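Local coordinates for CELL WALL surface anchor family protein (Streptococcus pneumoniae, PDB 2WW8) that probably acts as an adhesin of the pneumococcal pilus in host-cell recognition, through a magnesium-bearing domain of integrin I (von Willebrand A) type, at residues I229-S234 with N336-E341; S277-G282 with D318-K323; A248-E253 with D571-L576. All coordinates share one frame; numbering follows the deposited sequence.

Overall arrangement
All three contacts lie in the integrin I-like domain, whose five-stranded parallel sheet carries the magnesium site at the end of strand 225-232. Contact 1 is the one that reaches the ion, through Ser234. The centre of contact 2 lies about 9 Å from that of contact 1, and the two are joined by Lys337, whose NZ meets Ser320 O at 2.7 Å, and by Phe280, which packs on Asn233. Contact 3 is centred about 11 Å from contact 1, on its helix 247-263 side, where Ala248 and Gly252 pack against residues 338-341. Contacts 2 and 3 do not touch; their nearest atoms are about 8 Å apart, with contact 1 bridging them.

Contact 1: I229-S234 with N336-E341; sequences ILLDNS and NKVPTE. With MG (magnesium ion), chain B.
Where helix 328-337 gives way to a loop, Lys337 turns its side chain to Asp318 and Ser320, and residues 338-341 then run past the end of strand 225-232. Val338 makes the first, light touch, its CG1 lying 4.0 Å from Leu231 CD2. Pro339 is the main apolar partner: its ring and Leu231 meet tip to tip, with Leu231 CD2 3.7 Å from Pro339 CD. Leu231 gets there with CG anti to its backbone N (chi1 173°). The same ring slides alongside Asn233, whose ND2 is 3.8 Å from Pro339 CB. Beyond Thr340, which turns away, Glu341 contributes its backbone carbonyl: Asn233 ND2 donates to Glu341 O over 2.9 Å, nearly straight at 163°. The acceptor lies almost in the amide plane of Asn233, whereas the donor sits above the carbonyl plane. Asn233 belongs to the Asp-x-Ser-x-Ser sequence of a metal-ion-dependent adhesion site. Its two neighbours are bonded to each other: Asp232 OD1 accepts from Ser234 N at 2.8 Å, closing an Asx turn, and from Ser234 OG at 2.6 Å through its syn lone pair. Ser234 OG binds magnesium at 2.2 Å; three waters, Ser236 and Asp387 complete the six-ligand shell, and one water donates to Asp232 OD2. Donation to a carboxylate probably makes OG a better ligand, while the buried amide of Asn233 ties the metal loop to the backbone carbonyl of Glu341.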
loop_
_atom_site.group_PDB
_atom_site.type_symbol
_atom_site.label_atom_id
_atom_site.label_comp_id
_atom_site.label_asym_id
_atom_site.label_seq_id
_atom_site.Cartn_x
_atom_site.Cartn_y
_atom_site.Cartn_z
ATOM N N ILE A 229 13.472 32.289 5.637
ATOM C CA ILE A 229 14.717 31.755 5.001
ATOM C C ILE A 229 15.198 32.737 3.945
ATOM O O ILE A 229 14.393 33.122 3.090
ATOM C CB ILE A 229 14.455 30.412 4.360
ATOM C CG1 ILE A 229 14.095 29.451 5.470
ATOM C CG2 ILE A 229 15.668 29.936 3.506
ATOM C CD1 ILE A 229 13.664 28.087 4.991
ATOM N N LEU A 230 16.448 33.176 4.029
ATOM C CA LEU A 230 16.968 34.084 3.013
ATOM C C LEU A 230 17.925 33.279 2.166
ATOM O O LEU A 230 18.803 32.627 2.708
ATOM C CB LEU A 230 17.869 35.177 3.600
ATOM C CG LEU A 230 17.262 36.191 4.567
ATOM C CD1 LEU A 230 18.307 37.202 5.032
ATOM C CD2 LEU A 230 16.168 36.910 3.772
ATOM N N LEU A 231 17.765 33.326 0.853
ATOM C CA LEU A 231 18.523 32.404 0.034
ATOM C C LEU A 231 19.201 33.190 -1.124
ATOM O O LEU A 231 18.509 33.801 -1.950
ATOM C CB LEU A 231 17.558 31.376 -0.543
ATOM C CG LEU A 231 18.175 30.412 -1.591
ATOM C CD1 LEU A 231 19.370 29.626 -1.022
ATOM C CD2 LEU A 231 17.060 29.408 -2.127
ATOM N N ASP A 232 20.526 33.203 -1.114
ATOM C CA ASP A 232 21.353 33.833 -2.162
ATOM C C ASP A 232 21.169 33.108 -3.502
ATOM O O ASP A 232 21.337 31.882 -3.623
ATOM C CB ASP A 232 22.805 33.871 -1.586
ATOM C CG ASP A 232 23.877 34.457 -2.518
ATOM O OD1 ASP A 232 23.678 34.569 -3.751
ATOM O OD2 ASP A 232 24.937 34.778 -1.909
ATOM N N ASN A 233 20.762 33.858 -4.532
ATOM C CA ASN A 233 20.622 33.287 -5.891
ATOM C C ASN A 233 21.549 34.085 -6.855
ATOM O O ASN A 233 21.217 34.251 -8.041
ATOM C CB ASN A 233 19.160 33.294 -6.352
ATOM C CG ASN A 233 18.884 32.431 -7.609
ATOM O OD1 ASN A 233 18.311 32.953 -8.557
ATOM N ND2 ASN A 233 19.303 31.188 -7.646
ATOM N N SER A 234 22.684 34.585 -6.350
ATOM C CA SER A 234 23.648 35.342 -7.157
ATOM C C SER A 234 24.257 34.395 -8.255
ATOM O O SER A 234 24.161 33.160 -8.169
ATOM C CB SER A 234 24.748 35.972 -6.276
ATOM O OG SER A 234 25.431 34.895 -5.629
ATOM N N ASN A 336 7.889 25.014 -4.197
ATOM C CA ASN A 336 8.059 25.106 -5.667
ATOM C C ASN A 336 8.674 26.411 -6.171
ATOM O O ASN A 336 9.048 26.517 -7.350
ATOM C CB ASN A 336 6.728 24.945 -6.406
ATOM C CG ASN A 336 6.218 23.500 -6.390
ATOM O OD1 ASN A 336 7.013 22.563 -6.306
ATOM N ND2 ASN A 336 4.904 23.308 -6.448
ATOM N N LYS A 337 8.729 27.418 -5.309
ATOM C CA LYS A 337 9.357 28.698 -5.668
ATOM C C LYS A 337 10.818 28.729 -5.330
ATOM O O LYS A 337 11.546 29.625 -5.818
ATOM C CB LYS A 337 8.654 29.866 -4.956
ATOM C CG LYS A 337 7.375 30.046 -5.797
ATOM C CD LYS A 337 6.479 31.091 -5.250
ATOM C CE LYS A 337 6.746 32.365 -6.019
ATOM N NZ LYS A 337 5.957 33.470 -5.327
ATOM N N VAL A 338 11.246 27.801 -4.469
ATOM C CA VAL A 338 12.674 27.672 -4.147
ATOM C C VAL A 338 13.454 27.408 -5.466
ATOM O O VAL A 338 13.154 26.442 -6.114
ATOM C CB VAL A 338 12.941 26.554 -3.136
ATOM C CG1 VAL A 338 14.440 26.474 -2.891
ATOM C CG2 VAL A 338 12.204 26.823 -1.790
ATOM N N PRO A 339 14.450 28.249 -5.834
ATOM C CA PRO A 339 15.187 28.040 -7.067
ATOM C C PRO A 339 16.176 26.861 -6.893
ATOM O O PRO A 339 16.755 26.719 -5.797
ATOM C CB PRO A 339 15.959 29.362 -7.228
ATOM C CG PRO A 339 16.215 29.802 -5.810
ATOM C CD PRO A 339 14.933 29.431 -5.097
ATOM N N THR A 340 16.381 26.081 -7.955
ATOM C CA THR A 340 17.504 25.106 -7.961
ATOM C C THR A 340 18.543 25.382 -9.065
ATOM O O THR A 340 19.371 24.509 -9.391
ATOM C CB THR A 340 16.991 23.651 -8.136
ATOM O OG1 THR A 340 16.140 23.607 -9.293
ATOM C CG2 THR A 340 16.222 23.234 -6.891
ATOM N N GLU A 341 18.454 26.585 -9.636
ATOM C CA GLU A 341 19.380 27.062 -10.675
ATOM C C GLU A 341 19.615 28.519 -10.364
ATOM O O GLU A 341 18.770 29.151 -9.683
ATOM C CB GLU A 341 18.700 26.996 -12.063
ATOM C CG GLU A 341 18.063 25.641 -12.432
ATOM C CD GLU A 341 19.064 24.544 -12.805
ATOM O OE1 GLU A 341 20.274 24.817 -13.034
ATOM O OE2 GLU A 341 18.634 23.374 -12.887
HETATM MG MG MG B . 27.455 34.871 -4.812
HETATM O O HOH W 1 26.806 36.054 -3.223
HETATM O O HOH W 2 28.050 36.323 -6.101
HETATM O O HOH W 3 29.485 34.681 -4.329
#

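Contact 2: S277-G282 with D318-K323; sequences STIFDG and DYSYLK
Phe280 and Tyr319 lie side by side and point the same way, touching through their CD2 atoms at 4.1 Å; the Phe280 carbon comes to the edge of the tyrosine ring, near its plane. At the backbone, Phe280, the centre of an inverse gamma turn, offers its carbonyl oxygen to two donors: Tyr319 N at 3.0 Å, with a bent N-H...O angle of 140°, and Ser320 OG at 2.9 Å. Both donors stand well above the carbonyl plane. Ser320 points toward the 277-282 loop, and its OG is also touched by Ile279 CG2 at 3.8 Å. Its N donates to Asp318 OD1 over 3.2 Å, forming an Asx turn, while the other oxygen of Asp318 pairs with Lys337. Asp318 CB packs against Gly282, and at the far edge Leu322 CD1 rests 4.1 Å from Asp281 CB, the carboxylate of Asp281 being held by Thr283. The contact thus joins the loop between strands 269-275 and 284-292 to residues 318-323. Strand 269-275 runs beside both, with Thr274 bonded to Phe280, Tyr319 and Ser320; Tyr321 packs on helix 328-337, and Leu322 on helix 359-373.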
loop_
_atom_site.group_PDB
_atom_site.type_symbol
_atom_site.label_atom_id
_atom_site.label_comp_id
_atom_site.label_asym_id
_atom_site.label_seq_id
_atom_site.Cartn_x
_atom_site.Cartn_y
_atom_site.Cartn_z
ATOM N N SER A 277 20.951 40.936 -6.839
ATOM C CA SER A 277 21.056 42.407 -6.831
ATOM C C SER A 277 19.791 43.054 -6.269
ATOM O O SER A 277 19.765 44.266 -6.026
ATOM C CB SER A 277 21.217 42.962 -8.287
ATOM O OG SER A 277 22.421 42.458 -8.867
ATOM N N THR A 278 18.708 42.273 -6.185
ATOM C CA THR A 278 17.452 42.733 -5.581
ATOM C C THR A 278 16.753 41.475 -5.070
ATOM O O THR A 278 17.281 40.357 -5.198
ATOM C CB THR A 278 16.525 43.602 -6.537
ATOM O OG1 THR A 278 15.353 44.118 -5.852
ATOM C CG2 THR A 278 16.031 42.693 -7.685
ATOM N N ILE A 279 15.593 41.694 -4.445
ATOM C CA ILE A 279 14.768 40.586 -4.010
ATOM C C ILE A 279 14.107 39.959 -5.247
ATOM O O ILE A 279 13.463 40.651 -6.025
ATOM C CB ILE A 279 13.643 41.026 -3.019
ATOM C CG1 ILE A 279 14.217 41.808 -1.829
ATOM C CG2 ILE A 279 12.755 39.795 -2.708
ATOM C CD1 ILE A 279 15.315 41.035 -1.176
ATOM N N PHE A 280 14.265 38.650 -5.437
ATOM C CA PHE A 280 13.736 38.007 -6.616
ATOM C C PHE A 280 12.249 37.649 -6.403
ATOM O O PHE A 280 11.918 36.586 -5.912
ATOM C CB PHE A 280 14.590 36.751 -6.970
ATOM C CG PHE A 280 15.859 37.071 -7.678
ATOM C CD1 PHE A 280 16.199 38.413 -7.972
ATOM C CD2 PHE A 280 16.734 36.054 -8.070
ATOM C CE1 PHE A 280 17.343 38.683 -8.686
ATOM C CE2 PHE A 280 17.911 36.333 -8.785
ATOM C CZ PHE A 280 18.189 37.671 -9.110
ATOM N N ASP A 281 11.356 38.575 -6.726
ATOM C CA ASP A 281 9.949 38.494 -6.361
ATOM C C ASP A 281 9.019 38.694 -7.551
ATOM O O ASP A 281 7.793 38.825 -7.392
ATOM C CB ASP A 281 9.597 39.499 -5.246
ATOM C CG ASP A 281 9.729 40.951 -5.744
ATOM O OD1 ASP A 281 10.073 41.195 -6.938
ATOM O OD2 ASP A 281 9.478 41.859 -4.931
ATOM N N GLY A 282 9.574 38.723 -8.762
ATOM C CA GLY A 282 8.709 38.810 -9.937
ATOM C C GLY A 282 8.425 40.205 -10.451
ATOM O O GLY A 282 7.889 40.378 -11.558
ATOM N N ASP A 318 10.324 35.052 -9.942
ATOM C CA ASP A 318 9.644 35.052 -8.680
ATOM C C ASP A 318 10.059 33.821 -7.878
ATOM O O ASP A 318 9.428 32.771 -7.987
ATOM C CB ASP A 318 8.132 35.148 -8.867
ATOM C CG ASP A 318 7.417 35.302 -7.516
ATOM O OD1 ASP A 318 8.092 35.389 -6.440
ATOM O OD2 ASP A 318 6.163 35.306 -7.574
ATOM N N TYR A 319 11.140 33.967 -7.106
ATOM C CA TYR A 319 11.578 32.859 -6.257
ATOM C C TYR A 319 11.281 33.184 -4.802
ATOM O O TYR A 319 11.945 32.637 -3.931
ATOM C CB TYR A 319 13.096 32.717 -6.463
ATOM C CG TYR A 319 13.495 32.142 -7.840
ATOM C CD1 TYR A 319 12.716 31.147 -8.473
ATOM C CD2 TYR A 319 14.657 32.573 -8.489
ATOM C CE1 TYR A 319 13.107 30.590 -9.744
ATOM C CE2 TYR A 319 15.075 32.016 -9.742
ATOM C CZ TYR A 319 14.289 31.025 -10.334
ATOM O OH TYR A 319 14.682 30.519 -11.556
ATOM N N SER A 320 10.362 34.113 -4.520
ATOM C CA SER A 320 10.142 34.454 -3.109
ATOM C C SER A 320 8.737 34.043 -2.658
ATOM O O SER A 320 7.848 33.786 -3.481
ATOM C CB SER A 320 10.443 35.925 -2.836
ATOM O OG SER A 320 11.825 36.112 -3.054
ATOM N N TYR A 321 8.564 33.875 -1.340
ATOM C CA TYR A 321 7.240 33.700 -0.807
ATOM C C TYR A 321 7.138 34.571 0.424
ATOM O O TYR A 321 7.498 34.167 1.549
ATOM C CB TYR A 321 6.965 32.213 -0.560
ATOM C CG TYR A 321 5.486 32.006 -0.367
ATOM C CD1 TYR A 321 4.886 32.258 0.882
ATOM C CD2 TYR A 321 4.682 31.569 -1.417
ATOM C CE1 TYR A 321 3.532 32.063 1.091
ATOM C CE2 TYR A 321 3.302 31.375 -1.237
ATOM C CZ TYR A 321 2.771 31.636 0.012
ATOM O OH TYR A 321 1.430 31.479 0.172
ATOM N N LEU A 322 6.673 35.796 0.199
ATOM C CA LEU A 322 6.954 36.878 1.146
ATOM C C LEU A 322 5.886 36.959 2.252
ATOM O O LEU A 322 5.655 38.045 2.784
ATOM C CB LEU A 322 6.982 38.232 0.438
ATOM C CG LEU A 322 8.151 38.328 -0.533
ATOM C CD1 LEU A 322 8.130 39.581 -1.445
ATOM C CD2 LEU A 322 9.507 38.059 0.106
ATOM N N LYS A 323 5.239 35.835 2.562
ATOM C CA LYS A 323 4.211 35.738 3.588
ATOM C C LYS A 323 4.487 34.525 4.505
ATOM O O LYS A 323 4.693 33.368 4.019
ATOM C CB LYS A 323 2.880 35.607 2.869
ATOM C CG LYS A 323 1.650 35.850 3.732
ATOM C CD LYS A 323 0.351 35.433 3.024
ATOM C CE LYS A 323 -0.104 34.045 3.451
ATOM N NZ LYS A 323 -1.029 33.474 2.436
#

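Contact 3: A248-E253 with D571-L576; sequences AERAGE and DTTKIL
Arg250 has the largest share of this contact, which joins helix 247-263 to the turn leading into helix 575-583, beside the parallel sheet of the integrin I-like domain. Its CG is anti to the carbonyl carbon (chi1 -64°), and the extended chain crosses Thr572 at about a right angle, with CD 3.5 Å from Thr572 O. At the tip, NH1 donates to Thr572 OG1 over 2.8 Å at 153°, the oxygen lying at the guanidinium edge and 12° from its plane. Thr573 meets a different side of the same group: its CG2 lies over one face, 3.5 Å from Arg250 NH1. Ile575, the second large contributor, turns its CD1 toward the helix, reaching Ala251 N at 4.1 Å and Ala251 CB at 4.5 Å; Thr572 and Ile575 also touch Ile539 of strand 533-539. Asp571 OD1 accepts from Thr573 N and Thr573 OG1, at 3.0 and 2.7 Å, closing an Asx turn. Arg250 NH1 stays 5.1 Å from Asp571 OD1, too far for a salt bridge, although the negative charge probably favours the cation. The buried Thr572 hydroxyl is thus satisfied by both a cation and the main-chain carbonyl of Ala245, while Ile575 adds aliphatic packing on Ala251.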
loop_
_atom_site.group_PDB
_atom_site.type_symbol
_atom_site.label_atom_id
_atom_site.label_comp_id
_atom_site.label_asym_id
_atom_site.label_seq_id
_atom_site.Cartn_x
_atom_site.Cartn_y
_atom_site.Cartn_z
ATOM N N ALA A 248 23.445 26.007 -6.427
ATOM C CA ALA A 248 22.031 26.371 -6.420
ATOM C C ALA A 248 21.167 25.146 -6.120
ATOM O O ALA A 248 20.244 25.191 -5.269
ATOM C CB ALA A 248 21.648 27.078 -7.690
ATOM N N GLU A 249 21.456 24.053 -6.805
ATOM C CA GLU A 249 20.581 22.921 -6.632
ATOM C C GLU A 249 20.678 22.349 -5.224
ATOM O O GLU A 249 19.673 21.925 -4.638
ATOM C CB GLU A 249 20.677 21.865 -7.740
ATOM C CG GLU A 249 21.734 20.875 -7.607
ATOM C CD GLU A 249 21.893 19.923 -8.780
ATOM O OE1 GLU A 249 21.230 20.027 -9.833
ATOM O OE2 GLU A 249 22.761 19.054 -8.634
ATOM N N ARG A 250 21.876 22.294 -4.669
ATOM C CA ARG A 250 22.016 21.734 -3.355
ATOM C C ARG A 250 21.462 22.654 -2.268
ATOM O O ARG A 250 20.930 22.160 -1.281
ATOM C CB ARG A 250 23.446 21.239 -3.070
ATOM C CG ARG A 250 23.847 20.073 -3.993
ATOM C CD ARG A 250 25.290 19.693 -3.815
ATOM N NE ARG A 250 25.573 18.579 -4.691
ATOM C CZ ARG A 250 26.782 18.090 -4.996
ATOM N NH1 ARG A 250 27.910 18.570 -4.471
ATOM N NH2 ARG A 250 26.858 17.047 -5.811
ATOM N N ALA A 251 21.649 23.959 -2.389
ATOM C CA ALA A 251 21.103 24.914 -1.406
ATOM C C ALA A 251 19.602 24.872 -1.527
ATOM O O ALA A 251 18.988 25.010 -0.484
ATOM C CB ALA A 251 21.575 26.332 -1.673
ATOM N N GLY A 252 19.049 24.736 -2.745
ATOM C CA GLY A 252 17.596 24.632 -2.965
ATOM C C GLY A 252 17.020 23.347 -2.375
ATOM O O GLY A 252 16.028 23.394 -1.632
ATOM N N GLU A 253 17.638 22.199 -2.652
ATOM C CA GLU A 253 17.172 20.957 -2.032
ATOM C C GLU A 253 17.274 21.004 -0.494
ATOM O O GLU A 253 16.371 20.467 0.174
ATOM C CB GLU A 253 17.889 19.716 -2.574
ATOM C CG GLU A 253 17.737 19.496 -4.109
ATOM C CD GLU A 253 18.749 18.514 -4.778
ATOM O OE1 GLU A 253 19.765 18.098 -4.146
ATOM O OE2 GLU A 253 18.549 18.169 -5.977
ATOM N N ASP A 571 32.009 21.663 1.578
ATOM C CA ASP A 571 31.427 20.586 0.825
ATOM C C ASP A 571 29.920 20.839 0.635
ATOM O O ASP A 571 29.125 20.664 1.565
ATOM C CB ASP A 571 31.727 19.325 1.614
ATOM C CG ASP A 571 31.189 18.081 0.931
ATOM O OD1 ASP A 571 30.271 18.183 0.079
ATOM O OD2 ASP A 571 31.660 16.980 1.263
ATOM N N THR A 572 29.514 21.232 -0.566
ATOM C CA THR A 572 28.118 21.563 -0.854
ATOM C C THR A 572 27.106 20.434 -0.603
ATOM O O THR A 572 25.926 20.685 -0.559
ATOM C CB THR A 572 27.965 22.034 -2.324
ATOM O OG1 THR A 572 28.410 20.970 -3.188
ATOM C CG2 THR A 572 28.743 23.321 -2.559
ATOM N N THR A 573 27.532 19.187 -0.445
ATOM C CA THR A 573 26.626 18.112 -0.051
ATOM C C THR A 573 26.287 18.221 1.468
ATOM O O THR A 573 25.421 17.476 1.942
ATOM C CB THR A 573 27.159 16.667 -0.327
ATOM O OG1 THR A 573 28.310 16.384 0.482
ATOM C CG2 THR A 573 27.491 16.346 -1.818
ATOM N N LYS A 574 26.912 19.139 2.219
ATOM C CA LYS A 574 26.717 19.258 3.684
ATOM C C LYS A 574 25.968 20.524 4.120
ATOM O O LYS A 574 25.924 20.851 5.303
ATOM C CB LYS A 574 28.037 19.277 4.467
ATOM C CG LYS A 574 29.081 18.198 4.175
ATOM C CD LYS A 574 28.585 16.863 4.501
ATOM C CE LYS A 574 29.701 15.811 4.403
ATOM N NZ LYS A 574 29.468 14.885 5.532
ATOM N N ILE A 575 25.440 21.279 3.165
ATOM C CA ILE A 575 24.561 22.377 3.508
ATOM C C ILE A 575 23.355 21.952 4.364
ATOM O O ILE A 575 23.109 22.511 5.428
ATOM C CB ILE A 575 24.108 23.110 2.245
ATOM C CG1 ILE A 575 25.329 23.642 1.469
ATOM C CG2 ILE A 575 23.056 24.237 2.588
ATOM C CD1 ILE A 575 24.950 23.921 0.015
ATOM N N LEU A 576 22.625 20.914 3.977
ATOM C CA LEU A 576 21.507 20.471 4.799
ATOM C C LEU A 576 21.963 20.082 6.218
ATOM O O LEU A 576 21.347 20.491 7.226
ATOM C CB LEU A 576 20.726 19.333 4.120
ATOM C CG LEU A 576 19.506 18.857 4.921
ATOM C CD1 LEU A 576 18.572 20.077 5.346
ATOM C CD2 LEU A 576 18.777 17.726 4.191
#